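Local coordinates for DUF1214 domain-containing protein (Burkholderia cenocepacia, PDB 6ANS) that is of unknown function but belongs to the DUF1214 family and binds a phosphate ion, probably from the crystallisation liquor, in this crystal, at residues 106-116 / 189-200. Numbering follows the deposited sequence.
Sequences NPDNLYQYARV and NALLVRQTFLDR. With PO4 (phosphate ion), chain E.
Strands 109-115 and 189-196 pair antiparallel along one side of a four-stranded sheet, their N-to-C directions 165° apart and Val193 N bonded to Gln112 O at 2.7 Å; Tyr111 and Arg194, a non-hydrogen-bonded pair, jointly hold a phosphate probably taken up from the crystallisation liquor. Arg194, extended from CG to NE, lays its guanidinium edge against the ion: NE reaches phosphate O3 at 2.7 Å, and NH2 bonds to O4. Tyr111 OH meets the same O3 at 2.6 Å, with the oxygen near the ring plane; ring and guanidinium planes stand 72° apart. The Tyr111 hydroxyl also accepts from Asn106 N, and Asn109 CB covers one ring face. On this same face of the sheet, Thr196 OG1 donates to Asn109 OD1 (2.8 Å) from above the amide plane, and Ala190 CB lies 3.4 Å from Tyr113 CZ. The other face carries Gln112 and Gln195: Gln195 NE2 donates to Gln112 OE1 at 3.1 Å, while Gln195 OE1 accepts from Ala206 N. At one end, Arg115 stacks its guanidinium on the Asn189 amide, the planes 26° apart, while Asn189 ND2 donates to Gly141 O; at the other, Phe197 N bonds to Asp108 O at 2.7 Å. Tyr278 and Arg366 also bind the ion, consistent with the pair lining one side of an anion-binding pocket, built on an antiparallel sheet ordered 109-115, 188-196, 133-140, 151-155.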
loop_
_atom_site.group_PDB
_atom_site.type_symbol
_atom_site.label_atom_id
_atom_site.label_comp_id
_atom_site.label_asym_id
_atom_site.label_seq_id
_atom_site.Cartn_x
_atom_site.Cartn_y
_atom_site.Cartn_z
ATOM N N ASN A 106 -5.516 11.239 -11.688
ATOM C CA ASN A 106 -4.588 11.998 -12.515
ATOM C C ASN A 106 -3.215 11.337 -12.488
ATOM O O ASN A 106 -2.542 11.370 -11.451
ATOM C CB ASN A 106 -4.485 13.440 -12.024
ATOM C CG ASN A 106 -3.718 14.329 -12.995
ATOM O OD1 ASN A 106 -2.985 13.837 -13.857
ATOM N ND2 ASN A 106 -3.917 15.647 -12.880
ATOM N N PRO A 107 -2.746 10.768 -13.601
ATOM C CA PRO A 107 -1.431 10.102 -13.574
ATOM C C PRO A 107 -0.294 11.064 -13.259
ATOM O O PRO A 107 0.729 10.635 -12.724
ATOM C CB PRO A 107 -1.298 9.513 -14.988
ATOM C CG PRO A 107 -2.699 9.470 -15.535
ATOM C CD PRO A 107 -3.380 10.683 -14.930
ATOM N N ASP A 108 -0.466 12.361 -13.506
ATOM C CA ASP A 108 0.567 13.352 -13.221
ATOM C C ASP A 108 0.543 13.846 -11.789
ATOM O O ASP A 108 1.291 14.774 -11.460
ATOM C CB ASP A 108 0.426 14.542 -14.166
ATOM C CG ASP A 108 0.652 14.148 -15.593
ATOM O OD1 ASP A 108 1.588 13.344 -15.828
ATOM O OD2 ASP A 108 -0.127 14.582 -16.459
ATOM N N ASN A 109 -0.278 13.246 -10.938
ATOM C CA ASN A 109 -0.420 13.668 -9.557
ATOM C C ASN A 109 0.275 12.695 -8.616
ATOM O O ASN A 109 0.221 11.477 -8.805
ATOM C CB ASN A 109 -1.897 13.748 -9.151
ATOM C CG ASN A 109 -2.568 15.038 -9.570
ATOM O OD1 ASN A 109 -2.001 15.832 -10.322
ATOM N ND2 ASN A 109 -3.820 15.241 -9.103
ATOM N N LEU A 110 0.876 13.255 -7.575
ATOM C CA LEU A 110 1.061 12.582 -6.298
ATOM C C LEU A 110 -0.116 12.990 -5.416
ATOM O O LEU A 110 -0.275 14.172 -5.090
ATOM C CB LEU A 110 2.379 12.982 -5.640
ATOM C CG LEU A 110 2.662 12.394 -4.249
ATOM C CD1 LEU A 110 2.571 10.899 -4.258
ATOM C CD2 LEU A 110 4.017 12.861 -3.691
ATOM N N TYR A 111 -0.970 12.031 -5.085
ATOM C CA TYR A 111 -2.080 12.279 -4.179
ATOM C C TYR A 111 -1.666 11.896 -2.773
ATOM O O TYR A 111 -1.041 10.850 -2.559
ATOM C CB TYR A 111 -3.322 11.463 -4.538
ATOM C CG TYR A 111 -4.031 11.823 -5.812
ATOM C CD1 TYR A 111 -4.932 12.888 -5.854
ATOM C CD2 TYR A 111 -3.861 11.055 -6.962
ATOM C CE1 TYR A 111 -5.614 13.205 -7.020
ATOM C CE2 TYR A 111 -4.543 11.358 -8.135
ATOM C CZ TYR A 111 -5.423 12.439 -8.150
ATOM O OH TYR A 111 -6.103 12.744 -9.294
ATOM N N GLN A 112 -2.072 12.713 -1.811
ATOM C CA GLN A 112 -1.859 12.382 -0.414
ATOM C C GLN A 112 -3.126 12.712 0.350
ATOM O O GLN A 112 -3.723 13.768 0.142
ATOM C CB GLN A 112 -0.675 13.142 0.167
ATOM C CG GLN A 112 0.642 12.773 -0.502
ATOM C CD GLN A 112 1.800 13.440 0.187
ATOM O OE1 GLN A 112 2.104 14.602 -0.067
ATOM N NE2 GLN A 112 2.406 12.727 1.130
ATOM N N TYR A 113 -3.510 11.818 1.251
ATOM C CA TYR A 113 -4.760 11.922 1.977
ATOM C C TYR A 113 -4.469 11.639 3.438
ATOM O O TYR A 113 -3.734 10.699 3.762
ATOM C CB TYR A 113 -5.778 10.911 1.405
ATOM C CG TYR A 113 -7.163 10.838 2.023
ATOM C CD1 TYR A 113 -8.285 11.151 1.269
ATOM C CD2 TYR A 113 -7.357 10.409 3.330
ATOM C CE1 TYR A 113 -9.563 11.057 1.802
ATOM C CE2 TYR A 113 -8.642 10.313 3.873
ATOM C CZ TYR A 113 -9.740 10.631 3.099
ATOM O OH TYR A 113 -11.023 10.543 3.623
ATOM N N ALA A 114 -5.048 12.447 4.317
ATOM C CA ALA A 114 -5.018 12.167 5.744
ATOM C C ALA A 114 -6.412 12.354 6.321
ATOM O O ALA A 114 -7.102 13.333 6.004
ATOM C CB ALA A 114 -4.025 13.069 6.480
ATOM N N ARG A 115 -6.812 11.418 7.177
ATOM C CA ARG A 115 -8.024 11.596 7.959
ATOM C C ARG A 115 -7.759 12.609 9.050
ATOM O O ARG A 115 -6.734 12.553 9.728
ATOM C CB ARG A 115 -8.486 10.281 8.586
ATOM C CG ARG A 115 -8.948 9.228 7.601
ATOM C CD ARG A 115 -10.189 9.686 6.849
ATOM N NE ARG A 115 -11.412 9.641 7.639
ATOM C CZ ARG A 115 -12.622 9.575 7.091
ATOM N NH1 ARG A 115 -12.741 9.544 5.767
ATOM N NH2 ARG A 115 -13.711 9.544 7.850
ATOM N N VAL A 116 -8.675 13.556 9.209
ATOM C CA VAL A 116 -8.569 14.545 10.258
ATOM C C VAL A 116 -9.934 14.636 10.936
ATOM O O VAL A 116 -10.934 14.118 10.441
ATOM C CB VAL A 116 -8.101 15.911 9.708
ATOM C CG1 VAL A 116 -6.678 15.812 9.127
ATOM C CG2 VAL A 116 -9.051 16.392 8.630
ATOM N N ASN A 189 -13.435 15.806 7.626
ATOM C CA ASN A 189 -12.782 14.563 8.028
ATOM C C ASN A 189 -11.601 14.153 7.162
ATOM O O ASN A 189 -11.017 13.094 7.420
ATOM C CB ASN A 189 -13.812 13.408 8.072
ATOM C CG ASN A 189 -14.441 13.118 6.713
ATOM O OD1 ASN A 189 -13.902 13.467 5.652
ATOM N ND2 ASN A 189 -15.611 12.503 6.744
ATOM N N ALA A 190 -11.229 14.934 6.147
ATOM C CA ALA A 190 -10.106 14.560 5.295
ATOM C C ALA A 190 -9.358 15.791 4.787
ATOM O O ALA A 190 -9.939 16.859 4.573
ATOM C CB ALA A 190 -10.555 13.729 4.094
ATOM N N LEU A 191 -8.062 15.609 4.578
ATOM C CA LEU A 191 -7.230 16.548 3.852
ATOM C C LEU A 191 -6.726 15.841 2.604
ATOM O O LEU A 191 -6.122 14.765 2.696
ATOM C CB LEU A 191 -6.061 17.028 4.708
ATOM C CG LEU A 191 -4.953 17.714 3.898
ATOM C CD1 LEU A 191 -5.408 19.087 3.391
ATOM C CD2 LEU A 191 -3.679 17.811 4.721
ATOM N N LEU A 192 -6.965 16.443 1.444
ATOM C CA LEU A 192 -6.558 15.850 0.177
ATOM C C LEU A 192 -5.548 16.769 -0.489
ATOM O O LEU A 192 -5.882 17.902 -0.851
ATOM C CB LEU A 192 -7.764 15.609 -0.733
ATOM C CG LEU A 192 -7.414 14.957 -2.070
ATOM C CD1 LEU A 192 -6.585 13.672 -1.873
ATOM C CD2 LEU A 192 -8.698 14.685 -2.833
ATOM N N VAL A 193 -4.322 16.283 -0.639
ATOM C CA VAL A 193 -3.228 17.058 -1.208
ATOM C C VAL A 193 -3.015 16.592 -2.637
ATOM O O VAL A 193 -2.938 15.381 -2.893
ATOM C CB VAL A 193 -1.938 16.892 -0.392
ATOM C CG1 VAL A 193 -0.812 17.789 -0.976
ATOM C CG2 VAL A 193 -2.170 17.142 1.086
ATOM N N ARG A 194 -2.902 17.542 -3.564
ATOM C CA ARG A 194 -2.503 17.248 -4.937
ATOM C C ARG A 194 -1.137 17.861 -5.214
ATOM O O ARG A 194 -0.943 19.071 -5.051
ATOM C CB ARG A 194 -3.519 17.770 -5.947
ATOM C CG ARG A 194 -4.825 16.995 -5.946
ATOM C CD ARG A 194 -5.815 17.669 -6.847
ATOM N NE ARG A 194 -7.024 16.890 -7.064
ATOM C CZ ARG A 194 -8.054 16.858 -6.218
ATOM N NH1 ARG A 194 -8.007 17.535 -5.066
ATOM N NH2 ARG A 194 -9.133 16.145 -6.526
ATOM N N GLN A 195 -0.196 17.027 -5.631
ATOM C CA GLN A 195 1.042 17.499 -6.234
ATOM C C GLN A 195 0.998 17.121 -7.709
ATOM O O GLN A 195 1.000 15.931 -8.050
ATOM C CB GLN A 195 2.265 16.907 -5.538
ATOM C CG GLN A 195 2.182 16.924 -4.008
ATOM C CD GLN A 195 3.567 16.804 -3.388
ATOM O OE1 GLN A 195 4.554 17.162 -4.029
ATOM N NE2 GLN A 195 3.647 16.334 -2.138
ATOM N N THR A 196 0.968 18.120 -8.582
ATOM C CA THR A 196 0.789 17.883 -10.007
ATOM C C THR A 196 2.104 18.153 -10.722
ATOM O O THR A 196 2.613 19.281 -10.695
ATOM C CB THR A 196 -0.322 18.765 -10.576
ATOM O OG1 THR A 196 -1.532 18.524 -9.856
ATOM C CG2 THR A 196 -0.541 18.442 -12.054
ATOM N N PHE A 197 2.636 17.133 -11.383
ATOM C CA PHE A 197 3.962 17.207 -11.983
ATOM C C PHE A 197 3.860 17.538 -13.466
ATOM O O PHE A 197 3.127 16.871 -14.209
ATOM C CB PHE A 197 4.722 15.892 -11.795
ATOM C CG PHE A 197 5.049 15.609 -10.368
ATOM C CD1 PHE A 197 6.193 16.134 -9.794
ATOM C CD2 PHE A 197 4.176 14.862 -9.581
ATOM C CE1 PHE A 197 6.482 15.902 -8.467
ATOM C CE2 PHE A 197 4.453 14.621 -8.250
ATOM C CZ PHE A 197 5.614 15.148 -7.689
ATOM N N LEU A 198 4.586 18.569 -13.895
ATOM C CA LEU A 198 4.829 18.684 -15.323
ATOM C C LEU A 198 5.674 17.504 -15.795
ATOM O O LEU A 198 5.414 16.932 -16.858
ATOM C CB LEU A 198 5.534 20.011 -15.653
ATOM C CG LEU A 198 4.775 21.337 -15.547
ATOM C CD1 LEU A 198 5.727 22.513 -15.762
ATOM C CD2 LEU A 198 3.600 21.395 -16.512
ATOM N N ASP A 199 6.664 17.110 -14.990
ATOM C CA ASP A 199 7.650 16.088 -15.360
ATOM C C ASP A 199 8.247 15.564 -14.062
ATOM O O ASP A 199 9.021 16.273 -13.407
ATOM C CB ASP A 199 8.729 16.658 -16.290
ATOM C CG ASP A 199 9.770 15.614 -16.709
ATOM O OD1 ASP A 199 9.584 14.412 -16.432
ATOM O OD2 ASP A 199 10.780 15.995 -17.333
ATOM N N ARG A 200 7.854 14.351 -13.676
ATOM C CA ARG A 200 8.301 13.776 -12.413
ATOM C C ARG A 200 9.807 13.550 -12.381
ATOM O O ARG A 200 10.400 13.516 -11.295
ATOM C CB ARG A 200 7.564 12.451 -12.181
ATOM C CG ARG A 200 7.216 12.117 -10.740
ATOM C CD ARG A 200 6.303 10.889 -10.700
ATOM N NE ARG A 200 4.963 11.165 -11.221
ATOM C CZ ARG A 200 3.848 11.031 -10.512
ATOM N NH1 ARG A 200 3.913 10.610 -9.259
ATOM N NH2 ARG A 200 2.668 11.305 -11.052
HETATM P P PO4 E . -8.309 15.313 -10.090
HETATM O O1 PO4 E . -7.834 16.365 -11.063
HETATM O O2 PO4 E . -8.584 14.074 -10.881
HETATM O O3 PO4 E . -7.282 15.046 -9.018
HETATM O O4 PO4 E . -9.565 15.845 -9.446
#